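Local coordinates for protein serine protease pet (Escherichia coli, PDB 4OM9) that acts as a serine protease, forming the passenger domain of an autotransporter enterotoxin of enteroaggregative strains, and probably cleaves the cytoskeletal protein alpha-fodrin of host cells, at residues Ile525-Lys530 with Gly540-Thr545; Leu586-Ser591 with Ser610-Gly615; Ser916-Glu921 with Thr936-Val941. All coordinates share one frame; numbering follows the deposited sequence.

Contact 1 of 3, residues Ile525-Lys530 with Gly540-Thr545; sequences IFRTTK and GVDWVT
F526 and R527 of the irregular segment 525-530 face D542, W543 and V544 at the start of helix 543-550, with the nearest CA atoms those of F526 and V544, 6.9 Å apart. The motif is a helix N-cap that also serves as one half of a salt bridge: D542 precedes the helix, and its OD1 accepts from V544 N at 3.0 Å, a donor lying 47° above the carboxylate plane. D542 OD1 also takes R527 NH1 on its syn lone pair, at 2.9 Å. R527 and D542 thus meet tip to tip, with their guanidinium and carboxylate planes turned 44° apart. The second arm, R527 NH2 to D542 OD2, is modelled at 2.5 Å, so short that its exact length is doubtful. R527 reaches the cap with CG anti to the backbone N and a bend at chi3 (66°) that sets NE. Over the centre of one guanidinium face sits V544 CG2, 3.3 Å above the plane; this methyl also lies 3.6 Å above the centre of the W543 ring, so one branch serves both flat groups. W543 CH2 meets F526 O at the ring edge, 3.4 Å away, while CZ3 touches F526 CB. The F526 ring leads off to A10 and L14 of helix 10-17, on which this loop packs after leaving the beta-helix between strand 514-520 and helix 543-550; the N566 side chain hydrogen-bonds F526 N (through OD1) and R527 O (through ND2). A water accepts from R527 NH1, in the guanidinium plane, and from W543 NE1 at 2.7 Å.

Contact 2 of 3, residues Leu586-Ser591 with Ser610-Gly615; sequences LNIEDS and SVINIG
I588 and I612 cross obliquely inside the parallel beta-helix, at a corner between two of its faces: I588 CD1 lies 3.9 Å from both CG1 and CD1 of I612. The I612 torsion explains this meeting, for CG1 stands beside its own backbone N and anti to the carbonyl carbon (chi1 -51°), on the side nearer I588. Both residues belong to the apolar interior stack, I588 also touching I509 and L593, and I612 touching I605; A607 touches both. S610 directs its CB toward the 586-591 segment, and its OG sits in the bend where D590, with positive phi, ends the run of strand 585-589. S610 OG accepts from S591 N over 3.1 Å in an almost straight bond, with an N-H...O angle of 173°, and it is also hydrogen-bonded to K608 O, so two partners grip this buried hydroxyl. D590 N approaches to 3.0 Å of S610 OG, but at an angle too poor for a bond. The outward-turned polar ends find partners on the adjacent coil: E589 forms a salt bridge with K608, and D590 OD1 bonds to N609. Beyond the corner, at the start of the parallel pairing of strands 592-595 and 611-614, V611 N donates to S591 O at 2.9 Å.

Contact 3 of 3, residues Ser916-Glu921 with Thr936-Val941; sequences SDVTPE and TGYKTV
The Y938 ring meets segment 916-921 with its edge: the D917 carbonyl carbon lies at the rim in the ring plane, and Y938 CD1 is 3.8 Å from V918 CA. The modelled approach of D917 O to this rim is too close to carry weight, and so is its spacing from K939 O, another acceptor. The phenol end turns elsewhere, its OH hydrogen-bonded to G884 O. At the ring's root, V918 and Y938 cross at about a right angle, with V918 CG1 3.4 Å from Y938 CB. Neither segment forms a regular strand, yet their end-to-end directions are 144° apart, so the two runs pass roughly antiparallel near the C-terminal end of the beta-helical passenger. Y938 N and G937 O turn to D886 OD1 and K883 NZ, outside the facing segment. P920 lays its CB 3.5 Å from T936 N and its CG 3.7 Å from G937 O, while its ring also contacts V877 and F879. E921 and T936 lie side by side and point the same way. T936 OG1, set between its own backbone N and carbonyl carbon (chi1 66°), accepts from E921 N in the one hydrogen bond that crosses, at a modelled length too short to trust. T919 slants across K939, its OG1 3.1 Å from K939 CB. The charged ends of E921 and K939 do not touch: OE2 and NZ stand 5.8 Å apart.

How the contacts relate
From the N terminus, the chain passes through the protease domain and enters the beta-helix before reaching contact 1, which closes a short loop of nine intervening residues leading into helix 543-550. Contact 2 follows, closing a longer loop of 18 residues, mostly strand, that makes roughly one coil of the beta-helix. Contact 3 closes a 14-residue loop without regular structure. The three are strictly in series, none nesting or crossing. Contact 1 holds together an excursion of the beta-helix that packs against the N-terminal protease region, contact 2 joins successive coils, and contact 3 sets two irregular runs side by side near the C-terminal end. Centres of contacts 1 and 3 are 92 Å apart, on opposite sides of the chain's centre.

Contact 1 of 3, residues Ile525-Lys530 with Gly540-Thr545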
ATOM      1  N   ILE A 525     -17.249  10.893   7.201  1.00 33.78           N
ATOM      2  CA  ILE A 525     -18.556  11.088   6.607  1.00 36.66           C
ATOM      3  C   ILE A 525     -19.366  11.972   7.542  1.00 38.19           C
ATOM      4  O   ILE A 525     -18.900  12.331   8.615  1.00 40.42           O
ATOM      5  CB  ILE A 525     -19.276   9.760   6.366  1.00 40.28           C
ATOM      6  CG1 ILE A 525     -19.656   9.110   7.703  1.00 39.88           C
ATOM      7  CG2 ILE A 525     -18.401   8.817   5.514  1.00 36.00           C
ATOM      8  CD1 ILE A 525     -20.228   7.715   7.535  1.00 42.81           C
ATOM      9  N   PHE A 526     -20.574  12.320   7.129  1.00 40.92           N
ATOM     10  CA  PHE A 526     -21.419  13.198   7.914  1.00 41.10           C
ATOM     11  C   PHE A 526     -22.296  12.407   8.875  1.00 42.37           C
ATOM     12  O   PHE A 526     -22.653  12.910   9.946  1.00 38.79           O
ATOM     13  CB  PHE A 526     -22.288  14.047   6.999  1.00 41.65           C
ATOM     14  CG  PHE A 526     -21.522  14.731   5.897  1.00 44.17           C
ATOM     15  CD1 PHE A 526     -20.587  15.717   6.193  1.00 40.87           C
ATOM     16  CD2 PHE A 526     -21.758  14.409   4.570  1.00 40.95           C
ATOM     17  CE1 PHE A 526     -19.887  16.351   5.195  1.00 40.84           C
ATOM     18  CE2 PHE A 526     -21.068  15.036   3.573  1.00 44.19           C
ATOM     19  CZ  PHE A 526     -20.126  16.010   3.885  1.00 46.01           C
ATOM     20  N   ARG A 527     -22.631  11.168   8.492  1.00 36.54           N
ATOM     21  CA  ARG A 527     -23.578  10.341   9.249  1.00 38.85           C
ATOM     22  C   ARG A 527     -23.507   8.879   8.788  1.00 39.66           C
ATOM     23  O   ARG A 527     -23.577   8.608   7.588  1.00 36.51           O
ATOM     24  CB  ARG A 527     -25.003  10.895   9.083  1.00 41.52           C
ATOM     25  CG  ARG A 527     -26.070  10.201   9.924  1.00 40.25           C
ATOM     26  CD  ARG A 527     -27.468  10.757   9.635  1.00 47.04           C
ATOM     27  NE  ARG A 527     -27.928  10.467   8.274  1.00 53.06           N
ATOM     28  CZ  ARG A 527     -28.847  11.175   7.617  1.00 49.23           C
ATOM     29  NH1 ARG A 527     -29.416  12.233   8.184  1.00 47.97           N
ATOM     30  NH2 ARG A 527     -29.198  10.829   6.386  1.00 46.96           N
ATOM     31  N   THR A 528     -23.363   7.933   9.715  1.00 42.31           N
ATOM     32  CA  THR A 528     -23.166   6.552   9.265  1.00 45.65           C
ATOM     33  C   THR A 528     -24.486   5.786   9.208  1.00 41.12           C
ATOM     34  O   THR A 528     -24.624   4.903   8.381  1.00 40.94           O
ATOM     35  CB  THR A 528     -22.101   5.768  10.124  1.00 40.52           C
ATOM     36  OG1 THR A 528     -22.599   4.472  10.498  1.00 45.05           O
ATOM     37  CG2 THR A 528     -21.688   6.503  11.336  1.00 32.58           C
ATOM     38  N   THR A 529     -25.469   6.147  10.032  1.00 55.61           N
ATOM     39  CA  THR A 529     -26.825   5.612   9.843  1.00 59.64           C
ATOM     40  C   THR A 529     -27.530   6.294   8.668  1.00 58.41           C
ATOM     41  O   THR A 529     -27.406   7.507   8.463  1.00 57.43           O
ATOM     42  CB  THR A 529     -27.708   5.763  11.102  1.00 61.36           C
ATOM     43  OG1 THR A 529     -27.767   7.140  11.496  1.00 65.45           O
ATOM     44  CG2 THR A 529     -27.155   4.925  12.244  1.00 63.12           C
ATOM     45  N   LYS A 530     -28.278   5.511   7.906  1.00 68.06           N
ATOM     46  CA  LYS A 530     -28.807   5.975   6.633  1.00 70.09           C
ATOM     47  C   LYS A 530     -30.175   6.661   6.771  1.00 69.88           C
ATOM     48  O   LYS A 530     -30.805   7.035   5.773  1.00 71.85           O
ATOM     49  CB  LYS A 530     -28.880   4.801   5.648  1.00 68.18           C
ATOM     50  CG  LYS A 530     -27.520   4.143   5.372  1.00 65.64           C
ATOM     51  CD  LYS A 530     -27.548   3.298   4.103  1.00 80.03           C
ATOM     52  CE  LYS A 530     -27.827   4.151   2.860  1.00 81.41           C
ATOM     53  NZ  LYS A 530     -27.871   3.354   1.590  1.00 76.69           N
ATOM     54  N   GLY A 540     -38.006  18.815   6.495  1.00 67.50           N
ATOM     55  CA  GLY A 540     -37.763  18.809   5.059  1.00 67.60           C
ATOM     56  C   GLY A 540     -36.617  17.934   4.579  1.00 63.46           C
ATOM     57  O   GLY A 540     -36.299  16.922   5.200  1.00 67.44           O
ATOM     58  N   VAL A 541     -35.993  18.331   3.471  1.00 57.28           N
ATOM     59  CA  VAL A 541     -34.873  17.587   2.897  1.00 56.88           C
ATOM     60  C   VAL A 541     -33.782  17.298   3.935  1.00 57.20           C
ATOM     61  O   VAL A 541     -33.430  18.158   4.749  1.00 50.81           O
ATOM     62  CB  VAL A 541     -34.230  18.339   1.707  1.00 55.97           C
ATOM     63  CG1 VAL A 541     -33.205  17.452   1.020  1.00 55.67           C
ATOM     64  CG2 VAL A 541     -35.288  18.799   0.707  1.00 58.85           C
ATOM     65  N   ASP A 542     -33.272  16.070   3.898  1.00 52.86           N
ATOM     66  CA  ASP A 542     -32.176  15.626   4.755  1.00 43.41           C
ATOM     67  C   ASP A 542     -30.980  16.549   4.605  1.00 39.57           C
ATOM     68  O   ASP A 542     -30.564  16.863   3.481  1.00 39.69           O
ATOM     69  CB  ASP A 542     -31.786  14.189   4.394  1.00 47.61           C
ATOM     70  CG  ASP A 542     -30.963  13.512   5.467  1.00 44.83           C
ATOM     71  OD1 ASP A 542     -30.228  14.201   6.209  1.00 43.98           O
ATOM     72  OD2 ASP A 542     -31.054  12.274   5.561  1.00 44.90           O
ATOM     73  N   TRP A 543     -30.426  16.985   5.732  1.00 42.46           N
ATOM     74  CA  TRP A 543     -29.284  17.890   5.703  1.00 41.40           C
ATOM     75  C   TRP A 543     -28.090  17.219   5.022  1.00 38.66           C
ATOM     76  O   TRP A 543     -27.260  17.882   4.401  1.00 41.61           O
ATOM     77  CB  TRP A 543     -28.919  18.347   7.113  1.00 37.15           C
ATOM     78  CG  TRP A 543     -28.513  17.247   8.070  1.00 40.57           C
ATOM     79  CD1 TRP A 543     -29.326  16.567   8.930  1.00 37.95           C
ATOM     80  CD2 TRP A 543     -27.194  16.719   8.270  1.00 36.68           C
ATOM     81  NE1 TRP A 543     -28.603  15.658   9.655  1.00 37.65           N
ATOM     82  CE2 TRP A 543     -27.294  15.731   9.274  1.00 36.43           C
ATOM     83  CE3 TRP A 543     -25.947  16.988   7.702  1.00 36.20           C
ATOM     84  CZ2 TRP A 543     -26.184  15.016   9.726  1.00 34.71           C
ATOM     85  CZ3 TRP A 543     -24.847  16.274   8.151  1.00 33.70           C
ATOM     86  CH2 TRP A 543     -24.974  15.300   9.157  1.00 32.55           C
ATOM     87  N   VAL A 544     -28.019  15.901   5.144  1.00 39.63           N
ATOM     88  CA  VAL A 544     -27.026  15.102   4.439  1.00 38.34           C
ATOM     89  C   VAL A 544     -27.169  15.279   2.928  1.00 41.87           C
ATOM     90  O   VAL A 544     -26.188  15.535   2.226  1.00 41.33           O
ATOM     91  CB  VAL A 544     -27.159  13.621   4.824  1.00 39.63           C
ATOM     92  CG1 VAL A 544     -26.312  12.726   3.911  1.00 39.26           C
ATOM     93  CG2 VAL A 544     -26.770  13.440   6.274  1.00 37.39           C
ATOM     94  N   THR A 545     -28.399  15.146   2.441  1.00 45.63           N
ATOM     95  CA  THR A 545     -28.722  15.412   1.040  1.00 45.87           C
ATOM     96  C   THR A 545     -28.409  16.872   0.678  1.00 44.87           C
ATOM     97  O   THR A 545     -27.925  17.168  -0.419  1.00 45.70           O
ATOM     98  CB  THR A 545     -30.224  15.112   0.745  1.00 51.93           C
ATOM     99  OG1 THR A 545     -30.506  13.725   0.982  1.00 52.11           O
ATOM    100  CG2 THR A 545     -30.599  15.464  -0.694  1.00 49.31           C
TER
HETATM  101  O   HOH W   1     -29.477  13.400  10.955  1.00 38.74           O

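Contact 2 of 3, residues Leu586-Ser591 with Ser610-Gly615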
ATOM      1  N   LEU A 586       4.858 -17.381  -3.778  1.00 38.59           N
ATOM      2  CA  LEU A 586       3.428 -17.609  -3.751  1.00 34.88           C
ATOM      3  C   LEU A 586       3.105 -18.883  -4.539  1.00 36.81           C
ATOM      4  O   LEU A 586       3.471 -19.001  -5.721  1.00 37.57           O
ATOM      5  CB  LEU A 586       2.670 -16.422  -4.353  1.00 33.57           C
ATOM      6  CG  LEU A 586       1.177 -16.398  -4.035  1.00 33.30           C
ATOM      7  CD1 LEU A 586       0.669 -14.968  -3.995  1.00 33.15           C
ATOM      8  CD2 LEU A 586       0.387 -17.195  -5.017  1.00 33.06           C
ATOM      9  N   ASN A 587       2.403 -19.813  -3.899  1.00 35.15           N
ATOM     10  CA  ASN A 587       1.832 -20.948  -4.611  1.00 36.53           C
ATOM     11  C   ASN A 587       0.305 -20.838  -4.730  1.00 37.47           C
ATOM     12  O   ASN A 587      -0.384 -20.601  -3.730  1.00 39.85           O
ATOM     13  CB  ASN A 587       2.217 -22.254  -3.918  1.00 40.48           C
ATOM     14  CG  ASN A 587       1.637 -23.484  -4.617  1.00 52.22           C
ATOM     15  OD1 ASN A 587       2.042 -23.840  -5.733  1.00 49.15           O
ATOM     16  ND2 ASN A 587       0.679 -24.136  -3.960  1.00 46.52           N
ATOM     17  N   ILE A 588      -0.221 -21.005  -5.945  1.00 34.88           N
ATOM     18  CA  ILE A 588      -1.673 -21.046  -6.177  1.00 34.66           C
ATOM     19  C   ILE A 588      -2.080 -22.354  -6.815  1.00 35.48           C
ATOM     20  O   ILE A 588      -1.470 -22.777  -7.788  1.00 35.76           O
ATOM     21  CB  ILE A 588      -2.190 -19.961  -7.149  1.00 33.90           C
ATOM     22  CG1 ILE A 588      -1.047 -19.163  -7.768  1.00 33.59           C
ATOM     23  CG2 ILE A 588      -3.330 -19.126  -6.559  1.00 33.39           C
ATOM     24  CD1 ILE A 588      -1.559 -18.017  -8.623  1.00 36.92           C
ATOM     25  N   GLU A 589      -3.149 -22.954  -6.312  1.00 35.93           N
ATOM     26  CA  GLU A 589      -3.716 -24.123  -6.951  1.00 39.57           C
ATOM     27  C   GLU A 589      -5.206 -23.910  -7.203  1.00 39.65           C
ATOM     28  O   GLU A 589      -5.936 -23.486  -6.315  1.00 39.19           O
ATOM     29  CB  GLU A 589      -3.454 -25.372  -6.103  1.00 41.87           C
ATOM     30  CG  GLU A 589      -1.971 -25.549  -5.823  1.00 40.20           C
ATOM     31  CD  GLU A 589      -1.591 -26.892  -5.242  1.00 43.59           C
ATOM     32  OE1 GLU A 589      -2.464 -27.626  -4.715  1.00 41.30           O
ATOM     33  OE2 GLU A 589      -0.388 -27.203  -5.318  1.00 48.45           O
ATOM     34  N   ASP A 590      -5.624 -24.143  -8.444  1.00 39.60           N
ATOM     35  CA  ASP A 590      -7.035 -24.118  -8.823  1.00 42.26           C
ATOM     36  C   ASP A 590      -7.841 -22.881  -8.382  1.00 38.12           C
ATOM     37  O   ASP A 590      -9.007 -22.996  -7.994  1.00 42.76           O
ATOM     38  CB  ASP A 590      -7.696 -25.381  -8.288  1.00 42.51           C
ATOM     39  CG  ASP A 590      -6.912 -26.638  -8.666  1.00 50.82           C
ATOM     40  OD1 ASP A 590      -7.048 -27.111  -9.825  1.00 49.30           O
ATOM     41  OD2 ASP A 590      -6.135 -27.129  -7.815  1.00 53.02           O
ATOM     42  N   SER A 591      -7.240 -21.702  -8.472  1.00 35.42           N
ATOM     43  CA  SER A 591      -7.977 -20.496  -8.121  1.00 37.40           C
ATOM     44  C   SER A 591      -7.428 -19.299  -8.881  1.00 34.01           C
ATOM     45  O   SER A 591      -6.856 -19.450  -9.958  1.00 34.10           O
ATOM     46  CB  SER A 591      -7.931 -20.253  -6.603  1.00 34.50           C
ATOM     47  OG  SER A 591      -8.951 -19.349  -6.197  1.00 34.15           O
ATOM     48  N   SER A 610      -4.447 -22.268 -12.492  1.00 35.57           N
ATOM     49  CA  SER A 610      -4.904 -21.060 -11.850  1.00 34.85           C
ATOM     50  C   SER A 610      -4.839 -19.850 -12.790  1.00 34.33           C
ATOM     51  O   SER A 610      -4.113 -19.849 -13.787  1.00 35.10           O
ATOM     52  CB  SER A 610      -4.070 -20.788 -10.592  1.00 34.48           C
ATOM     53  OG  SER A 610      -4.343 -21.719  -9.565  1.00 35.01           O
ATOM     54  N   VAL A 611      -5.609 -18.826 -12.452  1.00 36.70           N
ATOM     55  CA  VAL A 611      -5.654 -17.593 -13.216  1.00 38.15           C
ATOM     56  C   VAL A 611      -4.918 -16.471 -12.484  1.00 37.13           C
ATOM     57  O   VAL A 611      -5.113 -16.259 -11.288  1.00 35.93           O
ATOM     58  CB  VAL A 611      -7.114 -17.186 -13.507  1.00 39.27           C
ATOM     59  CG1 VAL A 611      -7.191 -15.760 -13.991  1.00 37.89           C
ATOM     60  CG2 VAL A 611      -7.708 -18.122 -14.558  1.00 39.51           C
ATOM     61  N   ILE A 612      -4.039 -15.784 -13.210  1.00 37.24           N
ATOM     62  CA  ILE A 612      -3.305 -14.649 -12.664  1.00 37.11           C
ATOM     63  C   ILE A 612      -3.602 -13.371 -13.443  1.00 36.52           C
ATOM     64  O   ILE A 612      -3.221 -13.232 -14.619  1.00 37.45           O
ATOM     65  CB  ILE A 612      -1.793 -14.895 -12.688  1.00 37.81           C
ATOM     66  CG1 ILE A 612      -1.461 -16.244 -12.048  1.00 35.80           C
ATOM     67  CG2 ILE A 612      -1.050 -13.733 -12.019  1.00 35.64           C
ATOM     68  CD1 ILE A 612       0.037 -16.497 -11.892  1.00 37.76           C
ATOM     69  N   ASN A 613      -4.303 -12.444 -12.803  1.00 38.31           N
ATOM     70  CA  ASN A 613      -4.557 -11.156 -13.436  1.00 39.73           C
ATOM     71  C   ASN A 613      -3.701 -10.077 -12.791  1.00 39.57           C
ATOM     72  O   ASN A 613      -3.987  -9.606 -11.688  1.00 38.48           O
ATOM     73  CB  ASN A 613      -6.041 -10.799 -13.366  1.00 40.38           C
ATOM     74  CG  ASN A 613      -6.926 -11.838 -14.049  1.00 50.38           C
ATOM     75  OD1 ASN A 613      -6.586 -12.361 -15.119  1.00 50.74           O
ATOM     76  ND2 ASN A 613      -8.065 -12.149 -13.429  1.00 53.97           N
ATOM     77  N   ILE A 614      -2.611  -9.738 -13.466  1.00 37.12           N
ATOM     78  CA  ILE A 614      -1.759  -8.628 -13.055  1.00 34.79           C
ATOM     79  C   ILE A 614      -2.255  -7.332 -13.652  1.00 36.84           C
ATOM     80  O   ILE A 614      -2.364  -7.210 -14.879  1.00 38.25           O
ATOM     81  CB  ILE A 614      -0.328  -8.857 -13.484  1.00 34.45           C
ATOM     82  CG1 ILE A 614       0.082 -10.284 -13.104  1.00 37.48           C
ATOM     83  CG2 ILE A 614       0.566  -7.816 -12.871  1.00 34.52           C
ATOM     84  CD1 ILE A 614       1.573 -10.491 -12.939  1.00 37.20           C
ATOM     85  N   GLY A 615      -2.554  -6.365 -12.790  1.00 33.63           N
ATOM     86  CA  GLY A 615      -3.172  -5.122 -13.211  1.00 34.29           C
ATOM     87  C   GLY A 615      -4.653  -5.311 -13.481  1.00 34.33           C
ATOM     88  O   GLY A 615      -5.185  -4.785 -14.453  1.00 37.17           O
TER

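Contact 3 of 3, residues Ser916-Glu921 with Thr936-Val941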
ATOM      1  N   SER A 916      31.235 -22.504 -47.614  1.00172.86           N
ATOM      2  CA  SER A 916      32.324 -23.344 -48.095  1.00173.22           C
ATOM      3  C   SER A 916      33.283 -22.548 -48.974  1.00173.45           C
ATOM      4  O   SER A 916      33.428 -21.336 -48.812  1.00173.91           O
ATOM      5  CB  SER A 916      31.777 -24.547 -48.867  1.00170.39           C
ATOM      6  OG  SER A 916      31.022 -25.396 -48.021  1.00161.90           O
ATOM      7  N   ASP A 917      33.933 -23.234 -49.905  1.00157.12           N
ATOM      8  CA  ASP A 917      34.885 -22.590 -50.801  1.00156.34           C
ATOM      9  C   ASP A 917      34.241 -22.215 -52.129  1.00151.89           C
ATOM     10  O   ASP A 917      34.922 -22.103 -53.144  1.00152.34           O
ATOM     11  CB  ASP A 917      36.090 -23.501 -51.046  1.00156.46           C
ATOM     12  CG  ASP A 917      36.954 -23.670 -49.811  1.00156.32           C
ATOM     13  OD1 ASP A 917      36.424 -23.523 -48.690  1.00152.53           O
ATOM     14  OD2 ASP A 917      38.163 -23.951 -49.962  1.00153.56           O
ATOM     15  N   VAL A 918      32.928 -22.017 -52.118  1.00132.73           N
ATOM     16  CA  VAL A 918      32.200 -21.693 -53.338  1.00133.25           C
ATOM     17  C   VAL A 918      31.723 -20.245 -53.333  1.00133.41           C
ATOM     18  O   VAL A 918      30.839 -19.879 -52.563  1.00133.95           O
ATOM     19  CB  VAL A 918      30.988 -22.619 -53.531  1.00134.21           C
ATOM     20  CG1 VAL A 918      30.505 -22.554 -54.968  1.00134.61           C
ATOM     21  CG2 VAL A 918      31.348 -24.048 -53.158  1.00134.12           C
ATOM     22  N   THR A 919      32.306 -19.426 -54.201  1.00132.94           N
ATOM     23  CA  THR A 919      31.963 -18.009 -54.254  1.00133.02           C
ATOM     24  C   THR A 919      31.511 -17.575 -55.642  1.00133.35           C
ATOM     25  O   THR A 919      32.336 -17.281 -56.503  1.00132.77           O
ATOM     26  CB  THR A 919      33.149 -17.125 -53.825  1.00132.07           C
ATOM     27  OG1 THR A 919      34.313 -17.481 -54.582  1.00131.33           O
ATOM     28  CG2 THR A 919      33.437 -17.302 -52.340  1.00131.93           C
ATOM     29  N   PRO A 920      30.189 -17.535 -55.862  1.00173.35           N
ATOM     30  CA  PRO A 920      29.608 -17.027 -57.109  1.00173.25           C
ATOM     31  C   PRO A 920      29.523 -15.505 -57.087  1.00173.47           C
ATOM     32  O   PRO A 920      29.780 -14.907 -56.042  1.00174.77           O
ATOM     33  CB  PRO A 920      28.204 -17.652 -57.132  1.00175.32           C
ATOM     34  CG  PRO A 920      28.150 -18.598 -55.945  1.00174.53           C
ATOM     35  CD  PRO A 920      29.161 -18.095 -54.974  1.00173.72           C
ATOM     36  N   GLU A 921      29.167 -14.888 -58.211  1.00173.11           N
ATOM     37  CA  GLU A 921      28.999 -13.437 -58.252  1.00172.93           C
ATOM     38  C   GLU A 921      27.556 -13.054 -58.570  1.00170.51           C
ATOM     39  O   GLU A 921      26.641 -13.824 -58.304  1.00170.27           O
ATOM     40  CB  GLU A 921      29.961 -12.803 -59.258  1.00172.40           C
ATOM     41  CG  GLU A 921      31.394 -12.699 -58.744  1.00175.25           C
ATOM     42  CD  GLU A 921      31.498 -11.912 -57.445  1.00172.06           C
ATOM     43  OE1 GLU A 921      30.821 -10.869 -57.319  1.00170.86           O
ATOM     44  OE2 GLU A 921      32.253 -12.340 -56.545  1.00167.52           O
ATOM     45  N   THR A 936      27.228 -16.687 -60.371  1.00148.80           N
ATOM     46  CA  THR A 936      28.313 -17.217 -61.200  1.00149.47           C
ATOM     47  C   THR A 936      28.950 -18.476 -60.593  1.00145.94           C
ATOM     48  O   THR A 936      28.251 -19.421 -60.224  1.00139.42           O
ATOM     49  CB  THR A 936      29.430 -16.168 -61.442  1.00144.66           C
ATOM     50  OG1 THR A 936      30.084 -15.856 -60.208  1.00143.34           O
ATOM     51  CG2 THR A 936      28.867 -14.897 -62.062  1.00143.79           C
ATOM     52  N   GLY A 937      30.278 -18.471 -60.477  1.00150.51           N
ATOM     53  CA  GLY A 937      31.039 -19.693 -60.271  1.00149.66           C
ATOM     54  C   GLY A 937      31.525 -20.085 -58.884  1.00149.33           C
ATOM     55  O   GLY A 937      30.724 -20.288 -57.976  1.00149.64           O
ATOM     56  N   TYR A 938      32.832 -20.210 -58.736  1.00150.18           N
ATOM     57  CA  TYR A 938      33.393 -20.618 -57.465  1.00148.68           C
ATOM     58  C   TYR A 938      34.887 -20.363 -57.431  1.00146.22           C
ATOM     59  O   TYR A 938      35.510 -20.184 -58.462  1.00141.81           O
ATOM     60  CB  TYR A 938      33.006 -22.073 -57.172  1.00146.32           C
ATOM     61  CG  TYR A 938      34.119 -23.066 -56.999  1.00145.69           C
ATOM     62  CD1 TYR A 938      34.674 -23.286 -55.763  1.00144.65           C
ATOM     63  CD2 TYR A 938      34.604 -23.784 -58.076  1.00145.91           C
ATOM     64  CE1 TYR A 938      35.678 -24.202 -55.590  1.00143.28           C
ATOM     65  CE2 TYR A 938      35.619 -24.698 -57.914  1.00142.54           C
ATOM     66  CZ  TYR A 938      36.154 -24.892 -56.667  1.00140.62           C
ATOM     67  OH  TYR A 938      37.154 -25.798 -56.492  1.00135.95           O
ATOM     68  N   LYS A 939      35.441 -20.375 -56.224  1.00158.83           N
ATOM     69  CA  LYS A 939      36.850 -20.095 -56.028  1.00157.34           C
ATOM     70  C   LYS A 939      37.479 -20.980 -54.971  1.00153.97           C
ATOM     71  O   LYS A 939      36.959 -22.025 -54.629  1.00154.10           O
ATOM     72  CB  LYS A 939      37.037 -18.641 -55.631  1.00155.25           C
ATOM     73  CG  LYS A 939      37.812 -17.820 -56.643  1.00154.15           C
ATOM     74  CD  LYS A 939      37.965 -16.388 -56.180  1.00147.51           C
ATOM     75  CE  LYS A 939      38.249 -15.478 -57.364  1.00146.21           C
ATOM     76  NZ  LYS A 939      37.031 -15.113 -58.140  1.00140.34           N
ATOM     77  N   THR A 940      38.620 -20.552 -54.460  1.00130.65           N
ATOM     78  CA  THR A 940      39.285 -21.318 -53.444  1.00131.38           C
ATOM     79  C   THR A 940      40.141 -20.463 -52.518  1.00127.16           C
ATOM     80  O   THR A 940      41.064 -19.782 -52.942  1.00121.64           O
ATOM     81  CB  THR A 940      40.109 -22.452 -54.055  1.00128.47           C
ATOM     82  OG1 THR A 940      39.255 -23.271 -54.843  1.00124.43           O
ATOM     83  CG2 THR A 940      40.672 -23.298 -52.986  1.00125.03           C
ATOM     84  N   VAL A 941      39.809 -20.521 -51.237  1.00163.96           N
ATOM     85  CA  VAL A 941      40.530 -19.808 -50.203  1.00163.38           C
ATOM     86  C   VAL A 941      40.814 -20.732 -49.045  1.00160.24           C
ATOM     87  O   VAL A 941      41.963 -20.945 -48.662  1.00152.48           O
ATOM     88  CB  VAL A 941      39.665 -18.691 -49.619  1.00160.04           C
ATOM     89  CG1 VAL A 941      38.359 -19.278 -49.134  1.00161.39           C
ATOM     90  CG2 VAL A 941      40.392 -17.970 -48.497  1.00149.31           C
TER